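Local coordinates for putative two-component sensor histidine kinase protein (Sinorhizobium meliloti, PDB 3HCY) that probably acts as a light-sensing histidine kinase, transferring phosphate from ATP to a histidine, and is represented here by its GAF domain, at residues 10-15 against 22-27; 93-98 against 107-112; 42-47 against 86-91. All coordinates share one frame; numbering follows the deposited sequence.

Contact 1 (10-15 against 22-27)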
loop_
_atom_site.group_PDB
_atom_site.type_symbol
_atom_site.label_atom_id
_atom_site.label_comp_id
_atom_site.label_asym_id
_atom_site.label_seq_id
_atom_site.Cartn_x
_atom_site.Cartn_y
_atom_site.Cartn_z
ATOM N N ALA A 10 4.484 -3.214 8.212
ATOM C CA ALA A 10 4.834 -2.364 7.050
ATOM C C ALA A 10 3.730 -1.345 6.791
ATOM O O ALA A 10 3.998 -0.168 6.386
ATOM C CB ALA A 10 5.069 -3.250 5.734
ATOM N N THR A 11 2.483 -1.808 6.980
ATOM C CA THR A 11 1.364 -0.950 6.670
ATOM C C THR A 11 1.335 0.149 7.704
ATOM O O THR A 11 1.150 1.320 7.396
ATOM C CB THR A 11 0.038 -1.659 6.703
ATOM O OG1 THR A 11 0.021 -2.729 5.765
ATOM C CG2 THR A 11 -1.000 -0.724 6.327
ATOM N N LEU A 12 1.525 -0.249 8.948
ATOM C CA LEU A 12 1.554 0.683 10.035
ATOM C C LEU A 12 2.723 1.679 9.783
ATOM O O LEU A 12 2.597 2.898 10.046
ATOM C CB LEU A 12 1.667 -0.086 11.387
ATOM C CG LEU A 12 0.530 -1.027 11.895
ATOM C CD1 LEU A 12 0.905 -1.791 13.165
ATOM C CD2 LEU A 12 -0.876 -0.328 12.043
ATOM N N ASP A 13 3.839 1.162 9.262
ATOM C CA ASP A 13 4.928 2.042 8.846
ATOM C C ASP A 13 4.470 3.028 7.763
ATOM O O ASP A 13 4.726 4.237 7.881
ATOM C CB ASP A 13 6.141 1.287 8.325
ATOM C CG ASP A 13 6.813 0.476 9.378
ATOM O OD1 ASP A 13 6.772 0.777 10.571
ATOM O OD2 ASP A 13 7.421 -0.523 9.022
ATOM N N ALA A 14 3.798 2.518 6.734
ATOM C CA ALA A 14 3.357 3.403 5.677
ATOM C C ALA A 14 2.308 4.356 6.251
ATOM O O ALA A 14 2.328 5.510 5.922
ATOM C CB ALA A 14 2.799 2.636 4.464
ATOM N N ILE A 15 1.408 3.890 7.108
ATOM C CA ILE A 15 0.385 4.795 7.610
ATOM C C ILE A 15 1.010 6.020 8.284
ATOM O O ILE A 15 0.563 7.144 8.049
ATOM C CB ILE A 15 -0.598 4.142 8.584
ATOM C CG1 ILE A 15 -1.664 3.345 7.812
ATOM C CG2 ILE A 15 -1.292 5.200 9.376
ATOM C CD1 ILE A 15 -1.970 1.858 8.402
ATOM N N ASP A 22 -1.697 10.114 14.975
ATOM C CA ASP A 22 -1.115 9.917 16.284
ATOM C C ASP A 22 -0.916 8.469 16.717
ATOM O O ASP A 22 -0.031 8.169 17.539
ATOM C CB ASP A 22 -2.001 10.656 17.280
ATOM C CG ASP A 22 -1.867 12.129 17.141
ATOM O OD1 ASP A 22 -0.912 12.615 16.499
ATOM O OD2 ASP A 22 -2.761 12.807 17.697
ATOM N N ARG A 23 -1.820 7.626 16.207
ATOM C CA ARG A 23 -1.899 6.216 16.499
ATOM C C ARG A 23 -2.664 5.640 15.327
ATOM O O ARG A 23 -3.354 6.395 14.623
ATOM C CB ARG A 23 -2.677 5.914 17.793
ATOM C CG ARG A 23 -2.739 6.992 18.867
ATOM C CD ARG A 23 -3.787 6.642 19.897
ATOM N NE ARG A 23 -3.998 7.668 20.915
ATOM C CZ ARG A 23 -3.982 7.445 22.238
ATOM N NH1 ARG A 23 -3.763 6.218 22.725
ATOM N NH2 ARG A 23 -4.195 8.455 23.104
ATOM N N ALA A 24 -2.532 4.331 15.122
ATOM C CA ALA A 24 -3.199 3.619 14.060
ATOM C C ALA A 24 -3.445 2.096 14.424
ATOM O O ALA A 24 -2.809 1.524 15.340
ATOM C CB ALA A 24 -2.410 3.772 12.780
ATOM N N SER A 25 -4.387 1.446 13.720
ATOM C CA SER A 25 -4.655 0.025 13.966
ATOM C C SER A 25 -5.221 -0.688 12.749
ATOM O O SER A 25 -5.736 -0.030 11.827
ATOM C CB SER A 25 -5.673 -0.079 15.069
ATOM O OG SER A 25 -6.860 0.640 14.707
ATOM N N ILE A 26 -5.157 -2.026 12.759
ATOM C CA ILE A 26 -5.847 -2.843 11.732
ATOM C C ILE A 26 -6.747 -3.836 12.448
ATOM O O ILE A 26 -6.317 -4.458 13.429
ATOM C CB ILE A 26 -4.864 -3.619 10.781
ATOM C CG1 ILE A 26 -3.841 -2.632 10.144
ATOM C CG2 ILE A 26 -5.659 -4.421 9.730
ATOM C CD1 ILE A 26 -2.453 -3.167 9.697
ATOM N N LEU A 27 -7.990 -3.979 11.980
ATOM C CA LEU A 27 -8.887 -4.958 12.563
ATOM C C LEU A 27 -9.491 -5.788 11.427
ATOM O O LEU A 27 -9.761 -5.301 10.324
ATOM C CB LEU A 27 -9.986 -4.289 13.445
ATOM C CG LEU A 27 -9.625 -3.245 14.542
ATOM C CD1 LEU A 27 -9.102 -1.894 13.942
ATOM C CD2 LEU A 27 -10.741 -2.930 15.526
#
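Leu12, Ile15 and Thr11 of helix 5-19 meet Ala24 and Ile26 of strand 23-29 in the helix-on-sheet layer of a GAF domain, where the N-terminal helix lies against the central antiparallel sheet. The two short segments run in roughly opposite senses, at 143° between their N-to-C directions, with axes 9.0 Å apart at closest approach. That spacing suits a layer of branched aliphatic side chains with no hydrogen bond across it. Leu12 and Ile26 cross obliquely, methyl against methyl, with Leu12 CD2 4.0 Å from Ile26 CD1. Leu12 CG stands anti to the carbonyl carbon (chi1 -65°), and the long isobutyl group reaches the strand although its CB does not point straight at it; the same CD2 also lies 4.3 Å from Ser25 CA. Ile26 CD1 touches the helix a second time, 4.2 Å from Thr11 CB, and so bridges two successive helix residues. One turn on from Leu12, the CG2 branch of Ile15 rests 3.9 Å from Ala24 CB. A small alanine suits this place because a single methyl meets the branched side chain while the strand stays close to the helix, Leu12 and Ala24 being nearest at their CA atoms. Thr11 tolerates the apolar setting because its OG1 is hydrogen-bonded within the helix, to the carbonyl of Val7. On the strand, Ser25 points its CB away from the helix, and its OG pairs with Tyr111 OH. Around this layer, Ile15 also packs on Phe108 of strand 104-112, Leu12 on Ala39 of strand 35-41, and Ile26 on Leu133 of helix 120-146. Thr11 and Ala14 meet Ile129 of that helix and Gln132 of the second subunit, so helix 5-19 lies between its own sheet, helix 120-146 and the second subunit.

Contact 2 (93-98 against 107-112)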
loop_
_atom_site.group_PDB
_atom_site.type_symbol
_atom_site.label_atom_id
_atom_site.label_comp_id
_atom_site.label_asym_id
_atom_site.label_seq_id
_atom_site.Cartn_x
_atom_site.Cartn_y
_atom_site.Cartn_z
ATOM N N LEU A 93 -11.029 10.213 14.743
ATOM C CA LEU A 93 -10.730 8.930 14.134
ATOM C C LEU A 93 -11.250 8.780 12.693
ATOM O O LEU A 93 -12.246 9.396 12.256
ATOM C CB LEU A 93 -11.252 7.765 14.989
ATOM C CG LEU A 93 -11.799 7.861 16.431
ATOM C CD1 LEU A 93 -13.045 8.769 16.537
ATOM C CD2 LEU A 93 -12.116 6.444 16.937
ATOM N N GLY A 94 -10.538 7.914 11.980
ATOM C CA GLY A 94 -10.798 7.633 10.577
ATOM C C GLY A 94 -10.925 6.143 10.392
ATOM O O GLY A 94 -10.029 5.387 10.780
ATOM N N PHE A 95 -12.041 5.738 9.807
ATOM C CA PHE A 95 -12.286 4.347 9.485
ATOM C C PHE A 95 -12.245 4.103 7.972
ATOM O O PHE A 95 -13.037 4.650 7.244
ATOM C CB PHE A 95 -13.680 3.913 9.924
ATOM C CG PHE A 95 -14.030 4.216 11.355
ATOM C CD1 PHE A 95 -14.167 3.176 12.275
ATOM C CD2 PHE A 95 -14.344 5.521 11.759
ATOM C CE1 PHE A 95 -14.548 3.431 13.572
ATOM C CE2 PHE A 95 -14.728 5.787 13.069
ATOM C CZ PHE A 95 -14.826 4.748 13.969
ATOM N N PHE A 96 -11.352 3.238 7.532
ATOM C CA PHE A 96 -11.207 2.922 6.142
ATOM C C PHE A 96 -11.381 1.430 6.001
ATOM O O PHE A 96 -10.604 0.679 6.558
ATOM C CB PHE A 96 -9.836 3.330 5.649
ATOM C CG PHE A 96 -9.465 4.722 6.032
ATOM C CD1 PHE A 96 -9.797 5.784 5.213
ATOM C CD2 PHE A 96 -8.834 4.977 7.253
ATOM C CE1 PHE A 96 -9.483 7.063 5.587
ATOM C CE2 PHE A 96 -8.508 6.266 7.639
ATOM C CZ PHE A 96 -8.835 7.306 6.810
ATOM N N PRO A 97 -12.431 1.011 5.290
ATOM C CA PRO A 97 -12.819 -0.346 5.084
ATOM C C PRO A 97 -11.770 -1.161 4.383
ATOM O O PRO A 97 -11.154 -0.659 3.485
ATOM C CB PRO A 97 -14.028 -0.228 4.130
ATOM C CG PRO A 97 -14.471 1.149 4.141
ATOM C CD PRO A 97 -13.495 1.962 4.896
ATOM N N LEU A 98 -11.593 -2.412 4.776
ATOM C CA LEU A 98 -10.740 -3.336 4.043
ATOM C C LEU A 98 -11.628 -4.325 3.357
ATOM O O LEU A 98 -12.419 -5.005 4.007
ATOM C CB LEU A 98 -9.794 -4.098 4.951
ATOM C CG LEU A 98 -8.745 -3.193 5.557
ATOM C CD1 LEU A 98 -7.743 -4.010 6.378
ATOM C CD2 LEU A 98 -8.084 -2.388 4.442
ATOM N N LYS A 107 -11.020 -3.439 8.721
ATOM C CA LYS A 107 -10.934 -1.996 8.671
ATOM C C LYS A 107 -9.565 -1.616 9.188
ATOM O O LYS A 107 -8.927 -2.420 9.867
ATOM C CB LYS A 107 -12.066 -1.340 9.508
ATOM C CG LYS A 107 -11.957 -1.384 11.119
ATOM C CD LYS A 107 -13.339 -0.916 11.773
ATOM C CE LYS A 107 -13.296 -0.416 13.244
ATOM N NZ LYS A 107 -14.678 0.112 13.678
ATOM N N PHE A 108 -9.113 -0.419 8.836
ATOM C CA PHE A 108 -7.939 0.132 9.484
ATOM C C PHE A 108 -8.248 1.566 9.867
ATOM O O PHE A 108 -9.065 2.222 9.221
ATOM C CB PHE A 108 -6.624 -0.042 8.651
ATOM C CG PHE A 108 -6.154 1.211 7.927
ATOM C CD1 PHE A 108 -5.488 2.197 8.595
ATOM C CD2 PHE A 108 -6.373 1.373 6.590
ATOM C CE1 PHE A 108 -5.073 3.336 7.933
ATOM C CE2 PHE A 108 -5.972 2.502 5.933
ATOM C CZ PHE A 108 -5.339 3.484 6.599
ATOM N N MET A 109 -7.630 1.997 10.965
ATOM C CA MET A 109 -8.083 3.161 11.696
ATOM C C MET A 109 -6.881 4.069 11.852
ATOM O O MET A 109 -5.748 3.602 12.134
ATOM C CB MET A 109 -8.638 2.809 13.120
ATOM C CG MET A 109 -9.733 1.716 13.258
ATOM S SD MET A 109 -11.294 2.320 12.755
ATOM C CE MET A 109 -11.246 3.940 13.493
ATOM N N THR A 110 -7.146 5.360 11.685
ATOM C CA THR A 110 -6.206 6.381 12.083
ATOM C C THR A 110 -6.866 7.089 13.244
ATOM O O THR A 110 -8.054 7.317 13.217
ATOM C CB THR A 110 -6.024 7.377 10.987
ATOM O OG1 THR A 110 -7.332 7.784 10.567
ATOM C CG2 THR A 110 -5.262 6.767 9.832
ATOM N N TYR A 111 -6.084 7.413 14.253
ATOM C CA TYR A 111 -6.560 8.062 15.464
ATOM C C TYR A 111 -5.772 9.362 15.610
ATOM O O TYR A 111 -4.587 9.426 15.237
ATOM C CB TYR A 111 -6.296 7.178 16.678
ATOM C CG TYR A 111 -6.908 5.805 16.605
ATOM C CD1 TYR A 111 -8.253 5.604 16.880
ATOM C CD2 TYR A 111 -6.143 4.679 16.292
ATOM C CE1 TYR A 111 -8.834 4.318 16.833
ATOM C CE2 TYR A 111 -6.727 3.386 16.246
ATOM C CZ TYR A 111 -8.057 3.233 16.523
ATOM O OH TYR A 111 -8.651 2.013 16.463
ATOM N N TYR A 112 -6.425 10.392 16.125
ATOM C CA TYR A 112 -5.762 11.652 16.421
ATOM C C TYR A 112 -6.134 12.073 17.831
ATOM O O TYR A 112 -7.330 12.087 18.177
ATOM C CB TYR A 112 -6.200 12.736 15.452
ATOM C CG TYR A 112 -5.783 12.473 14.026
ATOM C CD1 TYR A 112 -4.672 13.101 13.478
ATOM C CD2 TYR A 112 -6.518 11.606 13.217
ATOM C CE1 TYR A 112 -4.314 12.897 12.177
ATOM C CE2 TYR A 112 -6.144 11.374 11.914
ATOM C CZ TYR A 112 -5.046 12.023 11.395
ATOM O OH TYR A 112 -4.672 11.774 10.078
#
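Leu93 to Leu98 run antiparallel to Lys107 to Tyr112 as the two arms of a beta hairpin in the GAF-domain sheet, their directions 168° apart. Gly94 faces Thr110 and Phe96 faces Phe108 as hydrogen-bonded pairs, each closed by two backbone bonds: Gly94 N to Thr110 O is 2.8 Å and Phe108 N to Phe96 O is 2.9 Å. Leu93 with Tyr111, Phe95 with Met109 and Pro97 with Lys107 are the non-hydrogen-bonded pairs, and proline fits such a place because its nitrogen has no hydrogen to give. On the face that carries Phe96 and Phe108, the two rings are near parallel, 25° between planes, but slid so far that they barely overlap; Phe108 presents a face to Phe96 CD2. Thr110 OG1 lies in the plane of the Phe96 ring at its edge, 3.5 Å from Phe96 CE2. Gly94, without a side chain, lets that same hydroxyl come over its backbone, Thr110 OG1 being 3.5 Å from Gly94 CA. Large apolar residues such as Phe96 and Leu98 suit this side, which helix 120-146 covers: Phe96 packs on Ala126 and Leu98 on Ala130. The other face holds Leu93, Phe95, Lys107, Met109 and Tyr111. Leu93 CD2 reaches the edge of the Tyr111 ring, 3.9 Å from Tyr111 CE1. Lys107 extends alongside Phe95 and brings its ammonium near the plane of the ring at the edge, not over a face; Lys107 NZ also makes a weak hydrogen bond to His54 O. Met109, flexible enough to fold at chi2 (-76°) and chi3, makes a Met-aromatic contact with Phe95: SD stands oblique to the ring, while the methyl CE sits over one face as a CH-pi contact, 3.3 Å from the ring centroid of Phe95.

Contact 3 (42-47 against 86-91)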
loop_
_atom_site.group_PDB
_atom_site.type_symbol
_atom_site.label_atom_id
_atom_site.label_comp_id
_atom_site.label_asym_id
_atom_site.label_seq_id
_atom_site.Cartn_x
_atom_site.Cartn_y
_atom_site.Cartn_z
ATOM N N GLY A 42 -0.086 3.488 18.999
ATOM C CA GLY A 42 0.016 3.045 20.339
ATOM C C GLY A 42 -1.439 3.224 20.849
ATOM O O GLY A 42 -1.821 4.264 21.335
ATOM N N LEU A 43 -2.267 2.221 20.560
ATOM C CA LEU A 43 -3.423 1.906 21.355
ATOM C C LEU A 43 -2.935 1.006 22.484
ATOM O O LEU A 43 -2.006 0.198 22.314
ATOM C CB LEU A 43 -4.462 1.117 20.524
ATOM C CG LEU A 43 -5.024 1.899 19.325
ATOM C CD1 LEU A 43 -6.104 1.125 18.581
ATOM C CD2 LEU A 43 -5.529 3.285 19.753
ATOM N N SER A 44 -3.599 1.122 23.630
ATOM C CA SER A 44 -3.377 0.173 24.704
ATOM C C SER A 44 -4.284 -1.067 24.471
ATOM O O SER A 44 -5.352 -0.987 23.821
ATOM C CB SER A 44 -3.712 0.820 26.029
ATOM O OG SER A 44 -5.110 0.946 26.065
ATOM N N GLU A 45 -3.870 -2.185 25.069
ATOM C CA GLU A 45 -4.687 -3.384 25.134
ATOM C C GLU A 45 -5.977 -3.138 25.861
ATOM O O GLU A 45 -7.035 -3.589 25.451
ATOM C CB GLU A 45 -3.893 -4.445 25.820
ATOM C CG GLU A 45 -2.783 -4.925 24.883
ATOM C CD GLU A 45 -1.782 -5.879 25.517
ATOM O OE1 GLU A 45 -1.805 -6.094 26.763
ATOM O OE2 GLU A 45 -0.961 -6.423 24.740
ATOM N N HIS A 46 -5.910 -2.342 26.909
ATOM C CA HIS A 46 -7.114 -1.971 27.592
ATOM C C HIS A 46 -8.099 -1.459 26.589
ATOM O O HIS A 46 -9.231 -1.894 26.573
ATOM C CB HIS A 46 -6.832 -0.913 28.608
ATOM C CG HIS A 46 -8.020 -0.547 29.427
ATOM N ND1 HIS A 46 -8.450 -1.310 30.497
ATOM C CD2 HIS A 46 -8.857 0.524 29.362
ATOM C CE1 HIS A 46 -9.505 -0.723 31.051
ATOM N NE2 HIS A 46 -9.778 0.385 30.376
ATOM N N TYR A 47 -7.667 -0.543 25.724
ATOM C CA TYR A 47 -8.574 -0.018 24.716
ATOM C C TYR A 47 -9.026 -1.126 23.802
ATOM O O TYR A 47 -10.168 -1.168 23.386
ATOM C CB TYR A 47 -7.919 1.078 23.884
ATOM C CG TYR A 47 -8.821 1.650 22.767
ATOM C CD1 TYR A 47 -8.608 1.322 21.441
ATOM C CD2 TYR A 47 -9.870 2.527 23.046
ATOM C CE1 TYR A 47 -9.411 1.839 20.430
ATOM C CE2 TYR A 47 -10.673 3.047 22.018
ATOM C CZ TYR A 47 -10.430 2.689 20.714
ATOM O OH TYR A 47 -11.216 3.164 19.670
ATOM N N VAL A 86 -12.420 8.520 24.559
ATOM C CA VAL A 86 -11.845 9.631 25.250
ATOM C C VAL A 86 -10.939 9.151 26.396
ATOM O O VAL A 86 -9.829 9.620 26.542
ATOM C CB VAL A 86 -12.926 10.752 25.649
ATOM C CG1 VAL A 86 -12.311 11.794 26.445
ATOM C CG2 VAL A 86 -13.701 11.253 24.455
ATOM N N GLY A 87 -11.333 8.149 27.147
ATOM C CA GLY A 87 -10.449 7.701 28.205
ATOM C C GLY A 87 -9.137 7.155 27.711
ATOM O O GLY A 87 -8.128 7.172 28.448
ATOM N N GLU A 88 -9.152 6.651 26.477
ATOM C CA GLU A 88 -7.912 6.236 25.806
ATOM C C GLU A 88 -7.079 7.432 25.425
ATOM O O GLU A 88 -5.879 7.316 25.194
ATOM C CB GLU A 88 -8.223 5.402 24.547
ATOM C CG GLU A 88 -7.006 4.895 23.708
ATOM C CD GLU A 88 -6.083 3.960 24.454
ATOM O OE1 GLU A 88 -6.566 3.331 25.393
ATOM O OE2 GLU A 88 -4.875 3.868 24.117
ATOM N N GLY A 89 -7.701 8.600 25.376
ATOM C CA GLY A 89 -6.985 9.813 25.028
ATOM C C GLY A 89 -7.148 10.250 23.583
ATOM O O GLY A 89 -6.406 11.128 23.163
ATOM N N ILE A 90 -8.114 9.668 22.847
ATOM C CA ILE A 90 -8.342 9.933 21.403
ATOM C C ILE A 90 -9.483 10.957 21.183
ATOM O O ILE A 90 -10.520 10.876 21.861
ATOM C CB ILE A 90 -8.760 8.623 20.679
ATOM C CG1 ILE A 90 -7.592 7.645 20.644
ATOM C CG2 ILE A 90 -9.397 8.880 19.276
ATOM C CD1 ILE A 90 -8.046 6.171 20.735
ATOM N N ALA A 91 -9.298 11.888 20.232
ATOM C CA ALA A 91 -10.249 12.969 19.913
ATOM C C ALA A 91 -10.868 12.813 18.492
ATOM O O ALA A 91 -11.930 13.368 18.182
ATOM C CB ALA A 91 -9.515 14.336 20.018
#
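Glu88 receives two hydrogen bonds from Ser44, one on each carboxylate oxygen. The backbone N-H of Ser44 meets Glu88 OE2 at 3.1 Å, approaching from above the carboxylate plane, and Ser44 OG donates to Glu88 OE1 at 2.9 Å on its syn side. OE2 has a further partner in Arg23 NH1, a salt bridge that would favour the ionised carboxylate, and Arg23 NH1 also holds Gly42 O. A glutamate suits this place because its chain, with CG anti to the backbone N and a bend at chi2 (62°), can carry the carboxylate from the end of one helix to the start of another. Ser44 is the N-cap of helix 45-50: its OG accepts from Tyr47 N at 3.0 Å, so the small hydroxyl caps the first turn while giving its proton to Glu88. Gly89 ends helix 79-88 in a Schellman motif, its positive phi of 99° being one that glycine adopts readily. The contact joins the start of helix 45-50 to the end of helix 79-88, on the side of the GAF-domain sheet away from helix 5-19. Tyr47 CB lies beside the carboxylate, and the Tyr47 and Glu88 side chains cross at about a right angle, with the ring and carboxylate planes 48° apart and Tyr47 CD2 3.6 Å from Glu88 CB. Deeper in, Ile90 CD1 sits over one face of the Tyr47 ring, offset toward its rim, 4.2 Å from Tyr47 CZ. The same methyl meets Leu43 CD2 at 4.0 Å, and Leu43, Tyr47 and Ile90 all pack on Tyr111 of strand 104-112.

How the contacts relate
All three contacts lie within one GAF domain, and along the chain contact 1 closes first, then contact 3 (42-47 with 86-91), then contact 2. Contacts 1 and 2 are centred about 9 Å apart and share the antiparallel sheet, in which strands 23-29 and 104-112 are neighbours; Leu27 O and Lys107 N are probably hydrogen-bonded between them. Contact 3 lies farther out, its centre about 15 Å from that of contact 1 and about 14 Å from that of contact 2. Arg23 links it to strand 23-29, and Tyr112 O probably bonds Ala91 N. Helices 5-19 and 120-146 thus cover one face of the sheet, and contact 3 closes over part of the other.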